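The same site in two structures of phosphoinositol-specific phospholipase C from Pseudomonas sp., which probably cleaves phosphatidylinositol-type phospholipids in a calcium-dependent reaction, splitting the lipid from its phosphorylated inositol headgroup: PDB 5FYO (chain A, 1.50 Å), residues A24-Y29 and T46-F51, and PDB 5FYR (chain B, 1.45 Å), residues A24-Y29 and T46-F51. One frame, after least-squares fit of the local backbone (RMSD 0.11 Å); residues are numbered along the deposited sequences.

Structure 1 (5FYO); sequences ACHNCY and TLELDF. With CA (calcium ion), chain C.
The calcium site lies at the end of strand 20-25 and along the later part of strand 46-52, consistent with the TIM-barrel fold of the family. C25 N to T46 O, at 3.1 Å, links the two; beyond it segment 24-29 leaves the strand and turns beside E48, the metal lying past the side-chain ends. E48 runs out alongside the loop, its extended chain (chi1 -180°) carrying the carboxylate to the metal. Its OE2 binds the calcium at 2.3 Å, while OE1 takes the N-H of N27 from above the carboxylate plane at 2.9 Å and also pairs with R260. The carboxylate lies beside the H26 ring, planes 9° apart, with CD2 of H26 3.3 Å from OE1 of E48. D50 also binds the metal, and Y29 OH donates to D50 OD2 from above the carboxylate plane at 2.5 Å, the tyrosine ring standing across it. D119, water 2 and water 3 are further ligands; water 2 lies 3.0 Å from H26 NE2. The C25–C28 disulfide puts SG of C25 3.4 Å from E48 N.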
loop_
_atom_site.group_PDB
_atom_site.type_symbol
_atom_site.label_atom_id
_atom_site.label_comp_id
_atom_site.label_asym_id
_atom_site.label_seq_id
_atom_site.Cartn_x
_atom_site.Cartn_y
_atom_site.Cartn_z
ATOM N N ALA A 24 10.228 -2.177 2.933
ATOM C CA ALA A 24 8.880 -2.739 2.816
ATOM C C ALA A 24 9.004 -4.214 2.513
ATOM O O ALA A 24 10.009 -4.667 1.993
ATOM C CB ALA A 24 8.115 -2.009 1.694
ATOM N N CYS A 25 7.935 -4.957 2.788
ATOM C CA CYS A 25 7.913 -6.324 2.333
ATOM C C CYS A 25 7.586 -6.390 0.844
ATOM O O CYS A 25 7.091 -5.429 0.259
ATOM C CB CYS A 25 6.942 -7.178 3.141
ATOM S SG CYS A 25 5.238 -7.216 2.520
ATOM N N HIS A 26 7.804 -7.560 0.261
ATOM C CA HIS A 26 7.251 -7.877 -1.053
ATOM C C HIS A 26 6.485 -9.188 -0.843
ATOM O O HIS A 26 7.102 -10.239 -0.588
ATOM C CB HIS A 26 8.369 -7.978 -2.121
ATOM C CG HIS A 26 7.859 -8.088 -3.529
ATOM N ND1 HIS A 26 8.679 -8.063 -4.636
ATOM C CD2 HIS A 26 6.598 -8.151 -4.006
ATOM C CE1 HIS A 26 7.948 -8.190 -5.728
ATOM N NE2 HIS A 26 6.676 -8.244 -5.368
ATOM N N ASN A 27 5.156 -9.144 -0.994
ATOM C CA ASN A 27 4.325 -10.355 -0.959
ATOM C C ASN A 27 4.489 -11.118 0.354
ATOM O O ASN A 27 4.453 -12.364 0.387
ATOM C CB ASN A 27 4.576 -11.270 -2.162
ATOM C CG ASN A 27 4.135 -10.646 -3.489
ATOM O OD1 ASN A 27 3.351 -9.701 -3.514
ATOM N ND2 ASN A 27 4.642 -11.179 -4.604
ATOM N N CYS A 28 4.538 -10.377 1.461
ATOM C CA CYS A 28 4.811 -10.991 2.756
ATOM C C CYS A 28 3.636 -11.799 3.340
ATOM O O CYS A 28 3.766 -12.419 4.395
ATOM C CB CYS A 28 5.334 -10.026 3.799
ATOM S SG CYS A 28 4.265 -8.624 4.036
ATOM N N TYR A 29 2.489 -11.785 2.659
ATOM C CA TYR A 29 1.372 -12.671 2.958
ATOM C C TYR A 29 1.687 -14.135 2.610
ATOM O O TYR A 29 0.977 -15.015 3.067
ATOM C CB TYR A 29 0.087 -12.212 2.213
ATOM C CG TYR A 29 0.206 -12.475 0.755
ATOM C CD1 TYR A 29 -0.157 -13.720 0.193
ATOM C CD2 TYR A 29 0.714 -11.499 -0.105
ATOM C CE1 TYR A 29 0.036 -13.977 -1.156
ATOM C CE2 TYR A 29 0.902 -11.759 -1.457
ATOM C CZ TYR A 29 0.543 -12.996 -1.981
ATOM O OH TYR A 29 0.761 -13.290 -3.321
ATOM N N THR A 46 5.429 -1.513 6.394
ATOM C CA THR A 46 4.803 -1.525 5.100
ATOM C C THR A 46 4.705 -2.969 4.651
ATOM O O THR A 46 5.740 -3.644 4.499
ATOM C CB THR A 46 5.554 -0.607 4.104
ATOM O OG1 THR A 46 5.531 0.736 4.614
ATOM C CG2 THR A 46 4.950 -0.648 2.698
ATOM N N LEU A 47 3.442 -3.401 4.427
ATOM C CA LEU A 47 3.082 -4.800 4.159
ATOM C C LEU A 47 2.355 -4.890 2.815
ATOM O O LEU A 47 2.020 -3.857 2.244
ATOM C CB LEU A 47 2.165 -5.367 5.266
ATOM C CG LEU A 47 2.788 -5.711 6.622
ATOM C CD1 LEU A 47 3.318 -4.515 7.353
ATOM C CD2 LEU A 47 1.762 -6.373 7.517
ATOM N N GLU A 48 2.081 -6.104 2.340
ATOM C CA GLU A 48 1.435 -6.298 1.030
ATOM C C GLU A 48 0.507 -7.500 1.039
ATOM O O GLU A 48 0.848 -8.519 1.646
ATOM C CB GLU A 48 2.500 -6.514 -0.076
ATOM C CG GLU A 48 1.913 -6.723 -1.481
ATOM C CD GLU A 48 2.957 -6.646 -2.574
ATOM O OE1 GLU A 48 4.203 -6.709 -2.239
ATOM O OE2 GLU A 48 2.532 -6.536 -3.756
ATOM N N LEU A 49 -0.641 -7.355 0.373
ATOM C CA LEU A 49 -1.607 -8.426 0.146
ATOM C C LEU A 49 -1.995 -8.463 -1.326
ATOM O O LEU A 49 -2.367 -7.410 -1.879
ATOM C CB LEU A 49 -2.887 -8.128 0.965
ATOM C CG LEU A 49 -2.701 -8.244 2.468
ATOM C CD1 LEU A 49 -3.774 -7.503 3.212
ATOM C CD2 LEU A 49 -2.621 -9.721 2.883
ATOM N N ASP A 50 -1.943 -9.642 -1.937
ATOM C CA ASP A 50 -2.428 -9.879 -3.314
ATOM C C ASP A 50 -3.842 -10.429 -3.179
ATOM O O ASP A 50 -4.048 -11.415 -2.493
ATOM C CB ASP A 50 -1.573 -10.900 -4.068
ATOM C CG ASP A 50 -0.175 -10.400 -4.420
ATOM O OD1 ASP A 50 0.115 -9.195 -4.294
ATOM O OD2 ASP A 50 0.618 -11.278 -4.829
ATOM N N PHE A 51 -4.809 -9.782 -3.840
ATOM C CA PHE A 51 -6.206 -10.141 -3.626
ATOM C C PHE A 51 -6.984 -10.379 -4.905
ATOM O O PHE A 51 -6.852 -9.655 -5.874
ATOM C CB PHE A 51 -6.912 -9.164 -2.645
ATOM C CG PHE A 51 -7.252 -7.806 -3.225
ATOM C CD1 PHE A 51 -6.315 -6.766 -3.285
ATOM C CD2 PHE A 51 -8.560 -7.534 -3.633
ATOM C CE1 PHE A 51 -6.658 -5.529 -3.789
ATOM C CE2 PHE A 51 -8.898 -6.298 -4.148
ATOM C CZ PHE A 51 -7.969 -5.288 -4.231
HETATM CA CA CA C . 2.105 -8.367 -5.103
HETATM O O HOH W 1 5.081 -3.506 0.587
HETATM O O HOH W 2 4.029 -7.520 -6.551
HETATM O O HOH W 3 2.376 -10.142 -6.657
#

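Structure 2 (5FYR); sequences ACHNCY and TLELDF. With CA (calcium ion), chain D; INS (1,2,3,4,5,6-hexahydroxy-cyclohexane), chain E.
In the calcium site, here with myo-inositol bound, C25 N meets T46 O at 3.0 Å just before segment 24-29 turns beside E48. E48 runs out alongside the loop, and its extended chain (chi1 -177°) brings the carboxylate to the metal. Its OE2 binds the calcium at 2.3 Å; its OE1 accepts the N-H of N27 from above the carboxylate plane at 2.9 Å and is also paired with R260. The H26 ring lies alongside this carboxylate, planes 12° apart, CD2 of H26 being 3.3 Å from OE1 of E48. Both D50 oxygens are metal ligands, and Y29 OH donates to D50 OD2 from above the carboxylate plane at 2.8 Å, ring across carboxylate. D119 and water 5 are in the metal shell too, as is inositol O2, which stands 3.3 Å from H26 NE2. The neighbouring hydroxyl O3 donates to E48 OE2 at 2.7 Å, and D119, R260 and N240 also hydrogen-bond to inositol. Behind E48, the C25–C28 disulfide sets SG of C25 3.4 Å from E48 N.

Structure 1 against structure 2
Inositol is the difference: it sits over the calcium, against H26(B) and E48(B), while in structure 1, the apo entry, no ligand is modelled there. Its hydroxyl O2 occupies the place of water 2, so one oxygen of the metal shell is exchanged for another: the calcium is 2.5 Å from water 2 and 2.4 Å from O2. Water 3 and water 5 coincide, and water 5 has inositol O1 3.0 Å away as an added neighbour. The side chains of H26(A), E48(A), D50(A) and Y29(A) keep their places in H26(B), E48(B), D50(B) and Y29(B), and the bond from Y29(A) OH to D50(A) OD2 recurs from Y29(B) OH to D50(B) OD2. What inositol adds at E48(B) is a hydroxyl: O3 donates to OE2 at 2.7 Å, an oxygen that also binds the calcium, so the carboxylate touches the inositol directly as well as through the metal. This second link probably fixes how the ring is turned about its O2–calcium bond. D119(B), R260(B) and N240(B) supply further hydrogen bonds to inositol.

Structure 2 (5FYR)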
loop_
_atom_site.group_PDB
_atom_site.type_symbol
_atom_site.label_atom_id
_atom_site.label_comp_id
_atom_site.label_asym_id
_atom_site.label_seq_id
_atom_site.Cartn_x
_atom_site.Cartn_y
_atom_site.Cartn_z
ATOM N N ALA B 24 10.142 -2.179 3.035
ATOM C CA ALA B 24 8.793 -2.726 2.902
ATOM C C ALA B 24 8.918 -4.204 2.540
ATOM O O ALA B 24 9.935 -4.649 2.049
ATOM C CB ALA B 24 8.045 -1.978 1.799
ATOM N N CYS B 25 7.848 -4.962 2.796
ATOM C CA CYS B 25 7.824 -6.320 2.319
ATOM C C CYS B 25 7.401 -6.423 0.856
ATOM O O CYS B 25 6.738 -5.499 0.298
ATOM C CB CYS B 25 6.915 -7.188 3.174
ATOM S SG CYS B 25 5.241 -7.306 2.592
ATOM N N HIS B 26 7.766 -7.531 0.225
ATOM C CA HIS B 26 7.207 -7.879 -1.056
ATOM C C HIS B 26 6.497 -9.246 -0.892
ATOM O O HIS B 26 7.129 -10.280 -0.617
ATOM C CB HIS B 26 8.318 -7.982 -2.092
ATOM C CG HIS B 26 7.840 -8.271 -3.487
ATOM N ND1 HIS B 26 8.709 -8.321 -4.551
ATOM C CD2 HIS B 26 6.598 -8.439 -4.019
ATOM C CE1 HIS B 26 8.043 -8.608 -5.659
ATOM N NE2 HIS B 26 6.763 -8.677 -5.363
ATOM N N ASN B 27 5.168 -9.223 -1.033
ATOM C CA ASN B 27 4.368 -10.434 -0.990
ATOM C C ASN B 27 4.492 -11.179 0.327
ATOM O O ASN B 27 4.423 -12.406 0.392
ATOM C CB ASN B 27 4.635 -11.356 -2.139
ATOM C CG ASN B 27 4.068 -10.905 -3.462
ATOM O OD1 ASN B 27 3.487 -9.844 -3.627
ATOM N ND2 ASN B 27 4.196 -11.769 -4.411
ATOM N N CYS B 28 4.567 -10.431 1.423
ATOM C CA CYS B 28 4.816 -11.078 2.733
ATOM C C CYS B 28 3.669 -11.855 3.380
ATOM O O CYS B 28 3.819 -12.394 4.485
ATOM C CB CYS B 28 5.375 -10.089 3.748
ATOM S SG CYS B 28 4.371 -8.650 4.060
ATOM N N TYR B 29 2.531 -11.870 2.687
ATOM C CA TYR B 29 1.420 -12.770 2.995
ATOM C C TYR B 29 1.730 -14.217 2.634
ATOM O O TYR B 29 1.006 -15.127 3.063
ATOM C CB TYR B 29 0.144 -12.349 2.226
ATOM C CG TYR B 29 0.256 -12.527 0.752
ATOM C CD1 TYR B 29 -0.035 -13.764 0.168
ATOM C CD2 TYR B 29 0.713 -11.500 -0.075
ATOM C CE1 TYR B 29 0.119 -13.942 -1.181
ATOM C CE2 TYR B 29 0.913 -11.691 -1.424
ATOM C CZ TYR B 29 0.616 -12.919 -1.983
ATOM O OH TYR B 29 0.792 -13.177 -3.329
ATOM N N THR B 46 5.428 -1.526 6.483
ATOM C CA THR B 46 4.785 -1.507 5.158
ATOM C C THR B 46 4.711 -2.921 4.658
ATOM O O THR B 46 5.741 -3.609 4.530
ATOM C CB THR B 46 5.547 -0.597 4.180
ATOM O OG1 THR B 46 5.533 0.754 4.680
ATOM C CG2 THR B 46 4.914 -0.631 2.811
ATOM N N LEU B 47 3.476 -3.374 4.385
ATOM C CA LEU B 47 3.138 -4.760 4.058
ATOM C C LEU B 47 2.447 -4.801 2.674
ATOM O O LEU B 47 2.263 -3.774 2.035
ATOM C CB LEU B 47 2.232 -5.384 5.166
ATOM C CG LEU B 47 2.895 -5.633 6.577
ATOM C CD1 LEU B 47 3.153 -4.423 7.406
ATOM C CD2 LEU B 47 1.962 -6.514 7.348
ATOM N N GLU B 48 2.136 -6.010 2.235
ATOM C CA GLU B 48 1.495 -6.256 0.967
ATOM C C GLU B 48 0.544 -7.459 1.024
ATOM O O GLU B 48 0.876 -8.469 1.608
ATOM C CB GLU B 48 2.572 -6.465 -0.119
ATOM C CG GLU B 48 2.002 -6.664 -1.531
ATOM C CD GLU B 48 3.072 -6.734 -2.628
ATOM O OE1 GLU B 48 4.291 -6.827 -2.304
ATOM O OE2 GLU B 48 2.679 -6.755 -3.833
ATOM N N LEU B 49 -0.597 -7.330 0.342
ATOM C CA LEU B 49 -1.581 -8.376 0.159
ATOM C C LEU B 49 -1.960 -8.405 -1.305
ATOM O O LEU B 49 -2.364 -7.379 -1.859
ATOM C CB LEU B 49 -2.819 -8.096 1.013
ATOM C CG LEU B 49 -2.618 -8.258 2.487
ATOM C CD1 LEU B 49 -3.694 -7.568 3.298
ATOM C CD2 LEU B 49 -2.476 -9.726 2.917
ATOM N N ASP B 50 -1.921 -9.591 -1.910
ATOM C CA ASP B 50 -2.452 -9.799 -3.261
ATOM C C ASP B 50 -3.859 -10.369 -3.140
ATOM O O ASP B 50 -4.026 -11.424 -2.551
ATOM C CB ASP B 50 -1.547 -10.779 -4.034
ATOM C CG ASP B 50 -0.157 -10.208 -4.325
ATOM O OD1 ASP B 50 0.145 -9.068 -3.932
ATOM O OD2 ASP B 50 0.702 -10.873 -4.890
ATOM N N PHE B 51 -4.829 -9.714 -3.776
ATOM C CA PHE B 51 -6.210 -10.101 -3.569
ATOM C C PHE B 51 -6.924 -10.420 -4.882
ATOM O O PHE B 51 -6.816 -9.676 -5.839
ATOM C CB PHE B 51 -6.972 -9.149 -2.618
ATOM C CG PHE B 51 -7.313 -7.804 -3.154
ATOM C CD1 PHE B 51 -6.374 -6.773 -3.173
ATOM C CD2 PHE B 51 -8.601 -7.536 -3.569
ATOM C CE1 PHE B 51 -6.716 -5.543 -3.655
ATOM C CE2 PHE B 51 -8.952 -6.290 -4.016
ATOM C CZ PHE B 51 -7.990 -5.284 -4.089
HETATM CA CA CA D . 2.059 -8.587 -5.100
HETATM C C1 INS E . 3.999 -6.976 -8.736
HETATM C C2 INS E . 4.570 -6.918 -7.317
HETATM C C3 INS E . 4.414 -5.614 -6.629
HETATM C C4 INS E . 3.150 -4.900 -6.901
HETATM C C5 INS E . 2.565 -4.989 -8.250
HETATM C C6 INS E . 2.691 -6.279 -8.934
HETATM O O1 INS E . 3.865 -8.366 -9.020
HETATM O O2 INS E . 3.828 -7.907 -6.578
HETATM O O3 INS E . 4.770 -5.684 -5.250
HETATM O O4 INS E . 3.131 -3.635 -6.295
HETATM O O5 INS E . 1.337 -4.297 -8.463
HETATM O O6 INS E . 2.184 -6.339 -10.222
HETATM O O HOH W 4 5.073 -3.394 0.295
HETATM O O HOH W 5 2.504 -10.103 -7.013
#